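Local coordinates for START domain-containing protein 10 (Homo sapiens, PDB 6SER) that binds phosphatidylcholine and phosphatidylethanolamine and transfers them between membranes, preferring a palmitoyl or stearoyl chain at sn-1 and an unsaturated one at sn-2, at residues R31-E36 / D142-N147; A50-W55 / A211-Y216; C75-E80 / A218-P223; Q174-G177 / C181-T184. One frame throughout, in Å; residues are numbered along the deposited sequence.

Contact 1. Residues R31-E36 / D142-N147; sequences RSFRSE and DYIIMN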
loop_
_atom_site.group_PDB
_atom_site.type_symbol
_atom_site.label_atom_id
_atom_site.label_comp_id
_atom_site.label_asym_id
_atom_site.label_seq_id
_atom_site.Cartn_x
_atom_site.Cartn_y
_atom_site.Cartn_z
ATOM N N ARG A 31 15.723 -1.039 1.115
ATOM C CA ARG A 31 16.417 -2.129 1.830
ATOM C C ARG A 31 15.798 -2.315 3.214
ATOM O O ARG A 31 15.471 -3.392 3.577
ATOM C CB ARG A 31 17.917 -1.854 1.869
ATOM C CG ARG A 31 18.611 -2.261 0.584
ATOM C CD ARG A 31 20.093 -2.483 0.672
ATOM N NE ARG A 31 20.605 -1.285 1.276
ATOM C CZ ARG A 31 21.372 -0.414 0.668
ATOM N NH1 ARG A 31 21.767 -0.635 -0.571
ATOM N NH2 ARG A 31 21.717 0.680 1.303
ATOM N N SER A 32 15.574 -1.230 3.914
ATOM C CA SER A 32 14.994 -1.305 5.258
ATOM C C SER A 32 13.631 -1.943 5.160
ATOM O O SER A 32 13.333 -2.701 5.997
ATOM C CB SER A 32 14.869 0.034 5.851
ATOM O OG SER A 32 16.048 0.406 6.476
ATOM N N PHE A 33 12.838 -1.525 4.196
ATOM C CA PHE A 33 11.497 -2.086 3.996
ATOM C C PHE A 33 11.582 -3.577 3.725
ATOM O O PHE A 33 10.935 -4.273 4.347
ATOM C CB PHE A 33 10.719 -1.305 2.954
ATOM C CG PHE A 33 9.342 -1.837 2.765
ATOM C CD1 PHE A 33 8.285 -1.366 3.490
ATOM C CD2 PHE A 33 9.135 -2.884 1.929
ATOM C CE1 PHE A 33 7.033 -1.907 3.321
ATOM C CE2 PHE A 33 7.888 -3.424 1.761
ATOM C CZ PHE A 33 6.844 -2.938 2.464
ATOM N N ARG A 34 12.402 -4.016 2.820
ATOM C CA ARG A 34 12.478 -5.454 2.582
ATOM C C ARG A 34 12.961 -6.182 3.828
ATOM O O ARG A 34 12.403 -7.215 4.219
ATOM C CB ARG A 34 13.403 -5.767 1.406
ATOM C CG ARG A 34 13.666 -7.259 1.269
ATOM C CD ARG A 34 14.313 -7.634 -0.061
ATOM N NE ARG A 34 15.763 -7.727 0.037
ATOM C CZ ARG A 34 16.608 -6.852 -0.498
ATOM N NH1 ARG A 34 16.148 -5.815 -1.183
ATOM N NH2 ARG A 34 17.915 -7.018 -0.354
ATOM N N SER A 35 14.000 -5.650 4.470
ATOM C CA SER A 35 14.485 -6.251 5.702
ATOM C C SER A 35 13.378 -6.308 6.746
ATOM O O SER A 35 13.267 -7.285 7.494
ATOM C CB SER A 35 15.697 -5.469 6.213
ATOM O OG SER A 35 15.822 -5.590 7.612
ATOM N N GLU A 36 12.518 -5.289 6.777
ATOM C CA GLU A 36 11.401 -5.289 7.713
ATOM C C GLU A 36 10.435 -6.431 7.414
ATOM O O GLU A 36 9.943 -7.098 8.333
ATOM C CB GLU A 36 10.682 -3.946 7.642
ATOM C CG GLU A 36 10.199 -3.422 8.954
ATOM C CD GLU A 36 9.735 -1.989 8.852
ATOM O OE1 GLU A 36 10.151 -1.292 7.900
ATOM O OE2 GLU A 36 8.949 -1.561 9.718
ATOM N N ASP A 142 12.455 -9.823 -7.624
ATOM C CA ASP A 142 11.474 -9.344 -6.666
ATOM C C ASP A 142 11.051 -7.915 -6.977
ATOM O O ASP A 142 11.678 -7.211 -7.771
ATOM C CB ASP A 142 12.030 -9.418 -5.246
ATOM C CG ASP A 142 12.557 -10.790 -4.911
ATOM O OD1 ASP A 142 13.371 -10.906 -3.970
ATOM O OD2 ASP A 142 12.165 -11.750 -5.612
ATOM N N TYR A 143 9.970 -7.493 -6.326
ATOM C CA TYR A 143 9.448 -6.145 -6.462
ATOM C C TYR A 143 9.132 -5.569 -5.087
ATOM O O TYR A 143 8.670 -6.275 -4.184
ATOM C CB TYR A 143 8.173 -6.103 -7.310
ATOM C CG TYR A 143 8.239 -6.714 -8.696
ATOM C CD1 TYR A 143 7.889 -8.044 -8.911
ATOM C CD2 TYR A 143 8.595 -5.945 -9.800
ATOM C CE1 TYR A 143 7.917 -8.604 -10.193
ATOM C CE2 TYR A 143 8.619 -6.484 -11.081
ATOM C CZ TYR A 143 8.284 -7.815 -11.272
ATOM O OH TYR A 143 8.319 -8.338 -12.543
ATOM N N ILE A 144 9.363 -4.268 -4.943
ATOM C CA ILE A 144 8.919 -3.524 -3.772
ATOM C C ILE A 144 8.134 -2.308 -4.236
ATOM O O ILE A 144 8.573 -1.586 -5.137
ATOM C CB ILE A 144 10.092 -3.081 -2.886
ATOM C CG1 ILE A 144 10.808 -4.292 -2.297
ATOM C CG2 ILE A 144 9.597 -2.169 -1.777
ATOM C CD1 ILE A 144 11.963 -3.922 -1.392
ATOM N N ILE A 145 6.979 -2.082 -3.618
ATOM C CA ILE A 145 6.228 -0.842 -3.746
ATOM C C ILE A 145 5.951 -0.349 -2.339
ATOM O O ILE A 145 5.335 -1.074 -1.550
ATOM C CB ILE A 145 4.904 -1.034 -4.498
ATOM C CG1 ILE A 145 5.089 -1.936 -5.709
ATOM C CG2 ILE A 145 4.369 0.305 -4.951
ATOM C CD1 ILE A 145 3.810 -2.158 -6.467
ATOM N N MET A 146 6.392 0.873 -2.023
ATOM C CA MET A 146 6.147 1.505 -0.731
ATOM C C MET A 146 5.416 2.829 -0.905
ATOM O O MET A 146 5.458 3.454 -1.970
ATOM C CB MET A 146 7.439 1.805 0.028
ATOM C CG MET A 146 8.555 0.890 -0.285
ATOM S SD MET A 146 9.980 1.310 0.697
ATOM C CE MET A 146 10.577 2.733 -0.171
ATOM N N ASN A 147 4.775 3.270 0.177
ATOM C CA ASN A 147 4.156 4.587 0.204
ATOM C C ASN A 147 4.088 5.073 1.645
ATOM O O ASN A 147 4.215 4.290 2.586
ATOM C CB ASN A 147 2.776 4.571 -0.474
ATOM C CG ASN A 147 1.666 4.054 0.425
ATOM O OD1 ASN A 147 1.427 4.592 1.504
ATOM N ND2 ASN A 147 0.934 3.050 -0.050
#
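The ring of Phe-33 has CG of Met-146 over one face, 4.2 Å above the plane and displaced toward the rim. CG2 of Ile-144 comes to the ring obliquely, with Phe-33 CD2 3.8 Å away. The sulfur of Met-146 also sits obliquely. Met-146 SD is 4.6 Å from the centroid of the Phe-33 ring and 41° off the normal, which makes a Met-aromatic contact. The closest approach of this pair is at the root of the ring, with Met-146 SD 3.5 Å from Phe-33 CB. Phe-33 carries CG anti to its own N (chi1 -178°), and the ring is directed to the strand, against Ile-144 and Met-146. These two residues point to the same side of the strand. The other branch of Ile-144 meets the helix one residue on, where Ile-144 CD1 lies 3.6 Å from Arg-34 CB. Only the aliphatic root of the arginine is used there. Its NE has a long, weak ion pair with Glu-38. The axes of 31-36 and 142-147 come within 9.6 Å, at 106°. Phe-30 adds to the cover over Ile-144 and Met-146. This is a helix laid across a sheet through an apolar layer, here the N-terminal helix 27-38 of the START fold against strand 142-151.

Contact 2. Residues A50-W55 / A211-Y216; sequences AGVSVW and AMKKMY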
loop_
_atom_site.group_PDB
_atom_site.type_symbol
_atom_site.label_atom_id
_atom_site.label_comp_id
_atom_site.label_asym_id
_atom_site.label_seq_id
_atom_site.Cartn_x
_atom_site.Cartn_y
_atom_site.Cartn_z
ATOM N N ALA A 50 -4.003 -21.749 5.534
ATOM C CA ALA A 50 -4.113 -21.806 4.078
ATOM C C ALA A 50 -3.166 -20.808 3.411
ATOM O O ALA A 50 -3.567 -20.014 2.554
ATOM C CB ALA A 50 -5.560 -21.578 3.629
ATOM N N GLY A 51 -1.898 -20.847 3.821
ATOM C CA GLY A 51 -0.863 -20.030 3.221
ATOM C C GLY A 51 -0.875 -18.554 3.579
ATOM O O GLY A 51 0.018 -17.826 3.132
ATOM N N VAL A 52 -1.846 -18.081 4.355
ATOM C CA VAL A 52 -1.906 -16.690 4.790
ATOM C C VAL A 52 -1.550 -16.629 6.269
ATOM O O VAL A 52 -2.152 -17.339 7.084
ATOM C CB VAL A 52 -3.296 -16.076 4.549
ATOM C CG1 VAL A 52 -3.324 -14.638 5.042
ATOM C CG2 VAL A 52 -3.666 -16.148 3.081
ATOM N N SER A 53 -0.587 -15.772 6.616
ATOM C CA SER A 53 -0.235 -15.530 8.011
ATOM C C SER A 53 -0.204 -14.035 8.300
ATOM O O SER A 53 0.107 -13.217 7.428
ATOM C CB SER A 53 1.115 -16.156 8.376
ATOM O OG SER A 53 1.975 -16.185 7.256
ATOM N N VAL A 54 -0.527 -13.692 9.547
ATOM C CA VAL A 54 -0.565 -12.315 10.030
ATOM C C VAL A 54 0.341 -12.204 11.253
ATOM O O VAL A 54 0.243 -13.016 12.180
ATOM C CB VAL A 54 -2.003 -11.873 10.369
ATOM C CG1 VAL A 54 -2.035 -10.421 10.860
ATOM C CG2 VAL A 54 -2.909 -12.051 9.168
ATOM N N TRP A 55 1.229 -11.210 11.246
ATOM C CA TRP A 55 2.072 -10.877 12.384
ATOM C C TRP A 55 1.756 -9.469 12.880
ATOM O O TRP A 55 1.190 -8.642 12.158
ATOM C CB TRP A 55 3.565 -10.943 12.043
ATOM C CG TRP A 55 4.116 -12.298 11.736
ATOM C CD1 TRP A 55 4.804 -13.122 12.587
ATOM C CD2 TRP A 55 4.066 -12.975 10.476
ATOM N NE1 TRP A 55 5.171 -14.274 11.934
ATOM C CE2 TRP A 55 4.732 -14.209 10.637
ATOM C CE3 TRP A 55 3.521 -12.661 9.233
ATOM C CZ2 TRP A 55 4.863 -15.125 9.603
ATOM C CZ3 TRP A 55 3.649 -13.574 8.206
ATOM C CH2 TRP A 55 4.319 -14.788 8.394
ATOM N N ALA A 211 -8.681 -9.546 3.046
ATOM C CA ALA A 211 -8.294 -8.572 2.033
ATOM C C ALA A 211 -7.222 -9.135 1.107
ATOM O O ALA A 211 -7.228 -8.863 -0.098
ATOM C CB ALA A 211 -7.809 -7.298 2.716
ATOM N N MET A 212 -6.294 -9.926 1.654
ATOM C CA MET A 212 -5.237 -10.502 0.831
ATOM C C MET A 212 -5.791 -11.533 -0.140
ATOM O O MET A 212 -5.331 -11.621 -1.286
ATOM C CB MET A 212 -4.168 -11.139 1.717
ATOM C CG MET A 212 -3.409 -10.146 2.585
ATOM S SD MET A 212 -2.199 -9.196 1.644
ATOM C CE MET A 212 -1.011 -10.477 1.239
ATOM N N LYS A 213 -6.763 -12.337 0.302
ATOM C CA LYS A 213 -7.313 -13.348 -0.592
ATOM C C LYS A 213 -8.188 -12.720 -1.666
ATOM O O LYS A 213 -8.254 -13.239 -2.785
ATOM C CB LYS A 213 -8.082 -14.407 0.200
ATOM C CG LYS A 213 -7.215 -15.616 0.604
ATOM C CD LYS A 213 -6.512 -16.224 -0.624
ATOM C CE LYS A 213 -5.579 -17.386 -0.277
ATOM N NZ LYS A 213 -4.811 -17.879 -1.468
ATOM N N LYS A 214 -8.852 -11.600 -1.358
ATOM C CA LYS A 214 -9.545 -10.858 -2.406
ATOM C C LYS A 214 -8.560 -10.374 -3.465
ATOM O O LYS A 214 -8.808 -10.512 -4.669
ATOM C CB LYS A 214 -10.320 -9.689 -1.802
ATOM C CG LYS A 214 -11.790 -9.992 -1.578
ATOM C CD LYS A 214 -12.452 -8.988 -0.645
ATOM C CE LYS A 214 -13.960 -9.217 -0.585
ATOM N NZ LYS A 214 -14.306 -10.660 -0.386
ATOM N N MET A 215 -7.418 -9.840 -3.033
ATOM C CA MET A 215 -6.376 -9.462 -3.977
ATOM C C MET A 215 -5.895 -10.664 -4.781
ATOM O O MET A 215 -5.647 -10.553 -5.987
ATOM C CB MET A 215 -5.204 -8.823 -3.237
ATOM C CG MET A 215 -4.078 -8.400 -4.164
ATOM S SD MET A 215 -2.565 -7.965 -3.296
ATOM C CE MET A 215 -3.166 -6.745 -2.138
ATOM N N TYR A 216 -5.748 -11.820 -4.132
ATOM C CA TYR A 216 -5.286 -13.001 -4.851
ATOM C C TYR A 216 -6.272 -13.394 -5.947
ATOM O O TYR A 216 -5.870 -13.692 -7.078
ATOM C CB TYR A 216 -5.065 -14.163 -3.886
ATOM C CG TYR A 216 -4.960 -15.491 -4.598
ATOM C CD1 TYR A 216 -3.784 -15.865 -5.246
ATOM C CD2 TYR A 216 -6.040 -16.368 -4.640
ATOM C CE1 TYR A 216 -3.680 -17.077 -5.910
ATOM C CE2 TYR A 216 -5.945 -17.584 -5.304
ATOM C CZ TYR A 216 -4.761 -17.933 -5.934
ATOM O OH TYR A 216 -4.656 -19.139 -6.594
#
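Val-52, at the start of strand 52-57, meets Lys-213 of helix 197-227 where the backbones are well apart, the nearest CA atoms being those of Val-52 and Met-212 at 8.1 Å, and the turn at Ala-50 and Gly-51 has positive phi at both residues. The side chains bridge this wide spacing with little overlap. Val-52 points toward the helix and offers one methyl, CG2, to the lysine chain. Lys-213 CE passes Val-52 CG2 at 4.1 Å, and the two side chains run past each other in opposite directions. The lysine starts off to one side of the strand and bends at its second torsion (chi2 -53°). Beyond CG the chain is extended, which carries CE to the valine and to the turn. Lys-213 CE is also 4.4 Å from Ala-50 O, a loose contact. The ammonium group continues to Tyr-216, one turn further along the helix. There Lys-213 NZ stands 3.7 Å above one face of the Tyr-216 ring, offset toward the rim. Met-212 faces the strand too and also packs on Cys-70 and Met-72 of strand 68-74. Pro-209 gives Val-52 another apolar neighbour from the helix. The contact is thus a thin edge of a larger helix-on-sheet interface. In START domains the long C-terminal helix lies over the curved sheet and helps close the lipid-binding cavity, and helix 197-227 fits that place here.

Contact 3. Residues C75-E80 / A218-P223; sequences CDVPAE and ACLKYP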
loop_
_atom_site.group_PDB
_atom_site.type_symbol
_atom_site.label_atom_id
_atom_site.label_comp_id
_atom_site.label_asym_id
_atom_site.label_seq_id
_atom_site.Cartn_x
_atom_site.Cartn_y
_atom_site.Cartn_z
ATOM N N CYS A 75 0.536 -19.784 -5.181
ATOM C CA CYS A 75 1.154 -20.916 -5.859
ATOM C C CYS A 75 1.008 -20.841 -7.371
ATOM O O CYS A 75 1.844 -21.408 -8.082
ATOM C CB CYS A 75 0.568 -22.232 -5.340
ATOM S SG CYS A 75 -1.105 -22.574 -5.910
ATOM N N ASP A 76 -0.008 -20.129 -7.881
ATOM C CA ASP A 76 -0.334 -20.171 -9.303
ATOM C C ASP A 76 -0.481 -18.785 -9.926
ATOM O O ASP A 76 -1.123 -18.658 -10.973
ATOM C CB ASP A 76 -1.609 -20.989 -9.532
ATOM C CG ASP A 76 -2.779 -20.480 -8.721
ATOM O OD1 ASP A 76 -3.927 -20.832 -9.055
ATOM O OD2 ASP A 76 -2.553 -19.715 -7.756
ATOM N N VAL A 77 0.081 -17.742 -9.315
ATOM C CA VAL A 77 0.161 -16.453 -10.005
ATOM C C VAL A 77 1.610 -15.976 -9.974
ATOM O O VAL A 77 2.270 -16.040 -8.927
ATOM C CB VAL A 77 -0.807 -15.408 -9.415
ATOM C CG1 VAL A 77 -2.171 -16.028 -9.131
ATOM C CG2 VAL A 77 -0.247 -14.735 -8.178
ATOM N N PRO A 78 2.164 -15.538 -11.099
ATOM C CA PRO A 78 3.553 -15.072 -11.105
ATOM C C PRO A 78 3.690 -13.693 -10.473
ATOM O O PRO A 78 2.729 -12.928 -10.357
ATOM C CB PRO A 78 3.915 -15.040 -12.596
ATOM C CG PRO A 78 2.616 -14.874 -13.294
ATOM C CD PRO A 78 1.569 -15.547 -12.448
ATOM N N ALA A 79 4.926 -13.395 -10.058
ATOM C CA ALA A 79 5.224 -12.126 -9.399
ATOM C C ALA A 79 4.843 -10.930 -10.266
ATOM O O ALA A 79 4.352 -9.918 -9.754
ATOM C CB ALA A 79 6.707 -12.061 -9.039
ATOM N N GLU A 80 5.080 -11.018 -11.582
ATOM C CA GLU A 80 4.791 -9.893 -12.465
ATOM C C GLU A 80 3.302 -9.595 -12.514
ATOM O O GLU A 80 2.910 -8.430 -12.635
ATOM C CB GLU A 80 5.326 -10.156 -13.879
ATOM C CG GLU A 80 5.181 -11.593 -14.360
ATOM C CD GLU A 80 6.424 -12.436 -14.072
ATOM O OE1 GLU A 80 7.389 -12.375 -14.868
ATOM O OE2 GLU A 80 6.446 -13.147 -13.045
ATOM N N ALA A 218 -8.225 -11.424 -7.464
ATOM C CA ALA A 218 -8.118 -10.407 -8.502
ATOM C C ALA A 218 -6.993 -10.731 -9.477
ATOM O O ALA A 218 -7.129 -10.514 -10.686
ATOM C CB ALA A 218 -7.907 -9.033 -7.871
ATOM N N CYS A 219 -5.877 -11.259 -8.971
ATOM C CA CYS A 219 -4.770 -11.633 -9.846
ATOM C C CYS A 219 -5.166 -12.727 -10.833
ATOM O O CYS A 219 -4.633 -12.769 -11.950
ATOM C CB CYS A 219 -3.572 -12.080 -9.013
ATOM S SG CYS A 219 -2.901 -10.775 -7.929
ATOM N N LEU A 220 -6.086 -13.618 -10.445
ATOM C CA LEU A 220 -6.530 -14.672 -11.356
ATOM C C LEU A 220 -7.370 -14.100 -12.488
ATOM O O LEU A 220 -7.278 -14.560 -13.633
ATOM C CB LEU A 220 -7.326 -15.739 -10.601
ATOM C CG LEU A 220 -6.606 -16.459 -9.461
ATOM C CD1 LEU A 220 -7.559 -17.388 -8.726
ATOM C CD2 LEU A 220 -5.406 -17.223 -9.991
ATOM N N LYS A 221 -8.194 -13.101 -12.190
ATOM C CA LYS A 221 -9.042 -12.484 -13.197
ATOM C C LYS A 221 -8.330 -11.380 -13.971
ATOM O O LYS A 221 -8.886 -10.877 -14.953
ATOM C CB LYS A 221 -10.318 -11.936 -12.538
ATOM C CG LYS A 221 -11.252 -13.027 -12.002
ATOM C CD LYS A 221 -12.114 -13.616 -13.117
ATOM C CE LYS A 221 -12.865 -14.870 -12.675
ATOM N NZ LYS A 221 -12.092 -16.116 -12.975
ATOM N N TYR A 222 -7.104 -11.009 -13.572
ATOM C CA TYR A 222 -6.491 -9.816 -14.152
ATOM C C TYR A 222 -6.127 -9.986 -15.622
ATOM O O TYR A 222 -6.486 -9.102 -16.423
ATOM C CB TYR A 222 -5.279 -9.378 -13.324
ATOM C CG TYR A 222 -4.650 -8.111 -13.872
ATOM C CD1 TYR A 222 -5.328 -6.898 -13.806
ATOM C CD2 TYR A 222 -3.388 -8.128 -14.466
ATOM C CE1 TYR A 222 -4.770 -5.735 -14.311
ATOM C CE2 TYR A 222 -2.821 -6.971 -14.964
ATOM C CZ TYR A 222 -3.519 -5.775 -14.888
ATOM O OH TYR A 222 -2.959 -4.620 -15.388
ATOM N N PRO A 223 -5.418 -11.045 -16.050
ATOM C CA PRO A 223 -5.036 -11.129 -17.477
ATOM C C PRO A 223 -6.205 -10.966 -18.432
ATOM O O PRO A 223 -6.096 -10.213 -19.407
ATOM C CB PRO A 223 -4.390 -12.519 -17.577
ATOM C CG PRO A 223 -3.815 -12.744 -16.184
ATOM C CD PRO A 223 -4.882 -12.188 -15.282
#
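Apolar contacts between Val-77 and the helical pair Cys-219 and Leu-220 make up most of this junction. CG1 of Val-77 does the touching on its side. Val-77 CG1 lies 3.6 Å from Leu-220 CD2 and, more loosely, 4.2 Å from Cys-219 CB. The valine holds CG1 anti to its carbonyl carbon (chi1 -43°), and this turns that methyl to the helix. Leu-220 leaves its backbone to one side and swings its end back, so that it crosses Val-77 at about a right angle. Cys-219 meets the valine with CB and not with its sulfur. A polar group borders the same leucine methyl: Asp-76 OD1 is 4.0 Å from Leu-220 CD2. This is a van der Waals approach, and these two side chains also cross nearly perpendicularly. The other carboxylate oxygen, OD2, is hydrogen-bonded to the hydroxyl of Tyr-216 one turn back on the same helix as Leu-220. That bond probably helps set the rotation of the carboxylate. Residues 75-78 form the link from strand 68-74 into helix 79-87, with Pro-78 at the N-cap position. Helix 197-227 packs against this link. Cys-219 goes on to Leu-82 and Val-85 of helix 79-87, while Ala-218 reaches Trp-95 of helix 89-95.

Contact 4. Residues Q174-G177 / C181-T184; sequences QSTG and CVIT
Strands 161-175 and 181-190 form a beta hairpin in the antiparallel part of the START sheet, and this contact is its closing end. Gln-174 and Val-182 are the last hydrogen-bonded pair. Gln-174 N donates a hydrogen bond to Val-182 O at 2.7 Å and 177°. The return bond, from Val-182 N to Gln-174 O, is also 2.7 Å long. Ser-175 and Cys-181 follow as a non-hydrogen-bonded pair, their CA atoms 4.2 Å apart. Cys-181 CB packs close against Gln-174 O. On the face that carries Gln-174 and Val-182, the hairpin is tied by side chains and water. The glutamine chain is extended beyond CG, and Gln-174 OE1 is hydrogen-bonded to a water, 2.8 Å from its oxygen. The same water is hydrogen-bonded to Thr-184 OG1, so it bridges the two strands. Thr-176, in the turn, sets CG2 anti to its carbonyl carbon (OG1 chi1 60°). The Thr-176 and Val-182 side chains cross at about a right angle, and the two CG2 methyls touch at 3.6 Å. Thr-176 OG1 is hydrogen-bonded to Ser-180 in the turn and to a second water. That water reaches Cys-181 O by a weak bond. Gly-177 N makes a weak bond back to Ser-175 OG. Along the other edge of 181-190, Cys-181 and Ile-183 make backbone hydrogen bonds with Cys-74 and Met-72 of strand 68-74. Helix 79-87 covers the opposite face, where Leu-82 meets Cys-181 and Ile-183 and Ala-79 meets Ser-175.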
loop_
_atom_site.group_PDB
_atom_site.type_symbol
_atom_site.label_atom_id
_atom_site.label_comp_id
_atom_site.label_asym_id
_atom_site.label_seq_id
_atom_site.Cartn_x
_atom_site.Cartn_y
_atom_site.Cartn_z
ATOM N N GLN A 174 8.055 -11.570 -3.757
ATOM C CA GLN A 174 9.201 -12.440 -3.972
ATOM C C GLN A 174 8.778 -13.525 -4.945
ATOM O O GLN A 174 7.826 -14.270 -4.671
ATOM C CB GLN A 174 9.697 -13.032 -2.652
ATOM C CG GLN A 174 10.378 -11.997 -1.754
ATOM C CD GLN A 174 10.520 -12.453 -0.314
ATOM O OE1 GLN A 174 9.539 -12.838 0.326
ATOM N NE2 GLN A 174 11.743 -12.398 0.209
ATOM N N SER A 175 9.447 -13.584 -6.093
ATOM C CA SER A 175 9.177 -14.652 -7.044
ATOM C C SER A 175 9.714 -15.973 -6.512
ATOM O O SER A 175 10.848 -16.045 -6.028
ATOM C CB SER A 175 9.810 -14.352 -8.394
ATOM O OG SER A 175 9.546 -15.424 -9.280
ATOM N N THR A 176 8.898 -17.015 -6.594
ATOM C CA THR A 176 9.295 -18.361 -6.193
ATOM C C THR A 176 9.357 -19.287 -7.404
ATOM O O THR A 176 9.061 -20.476 -7.314
ATOM C CB THR A 176 8.346 -18.925 -5.136
ATOM O OG1 THR A 176 7.015 -18.994 -5.666
ATOM C CG2 THR A 176 8.350 -18.054 -3.883
ATOM N N GLY A 177 9.749 -18.741 -8.550
ATOM C CA GLY A 177 9.744 -19.473 -9.791
ATOM C C GLY A 177 8.699 -18.931 -10.741
ATOM O O GLY A 177 7.936 -18.018 -10.407
ATOM N N CYS A 181 4.635 -16.902 -6.591
ATOM C CA CYS A 181 5.317 -15.856 -5.839
ATOM C C CYS A 181 4.824 -15.871 -4.395
ATOM O O CYS A 181 3.860 -16.560 -4.049
ATOM C CB CYS A 181 5.088 -14.477 -6.468
ATOM S SG CYS A 181 3.366 -13.942 -6.347
ATOM N N VAL A 182 5.513 -15.098 -3.555
ATOM C CA VAL A 182 5.083 -14.805 -2.192
ATOM C C VAL A 182 5.032 -13.292 -2.038
ATOM O O VAL A 182 5.974 -12.594 -2.429
ATOM C CB VAL A 182 6.029 -15.423 -1.143
ATOM C CG1 VAL A 182 5.614 -15.023 0.268
ATOM C CG2 VAL A 182 6.070 -16.943 -1.281
ATOM N N ILE A 183 3.940 -12.780 -1.478
ATOM C CA ILE A 183 3.784 -11.346 -1.263
ATOM C C ILE A 183 3.623 -11.087 0.228
ATOM O O ILE A 183 2.829 -11.754 0.901
ATOM C CB ILE A 183 2.593 -10.770 -2.048
ATOM C CG1 ILE A 183 2.470 -9.261 -1.795
ATOM C CG2 ILE A 183 1.303 -11.504 -1.708
ATOM C CD1 ILE A 183 1.450 -8.568 -2.645
ATOM N N THR A 184 4.388 -10.123 0.738
ATOM C CA THR A 184 4.283 -9.675 2.119
ATOM C C THR A 184 3.787 -8.236 2.121
ATOM O O THR A 184 4.400 -7.361 1.500
ATOM C CB THR A 184 5.627 -9.784 2.836
ATOM O OG1 THR A 184 6.084 -11.145 2.788
ATOM C CG2 THR A 184 5.494 -9.324 4.290
HETATM O O HOH W 1 7.080 -11.533 0.471
HETATM O O HOH W 2 5.219 -19.312 -3.884
#

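Following the chain, helix 27-38 comes first, and contact 1 closes the first long loop when strand 142-151 returns to it. Contacts 2 and 3 open meanwhile, at 50-55 and 75-80, and both close late on helix 197-227. Contact 1 therefore crosses both of them, and they cross each other. Contact 4 is a local hairpin that opens after contact 1 has closed and is nested inside the loops of contacts 2 and 3. Contacts 2 and 3 meet through Tyr-216 and Asp-76. Contact 4 touches contact 2 through Ile-183 and contact 3 through Cys-181. A weak hydrogen bond from Ser-175 N to Asp-142 links contacts 1 and 4. Together they tie the N-terminal and C-terminal helices to one curved sheet.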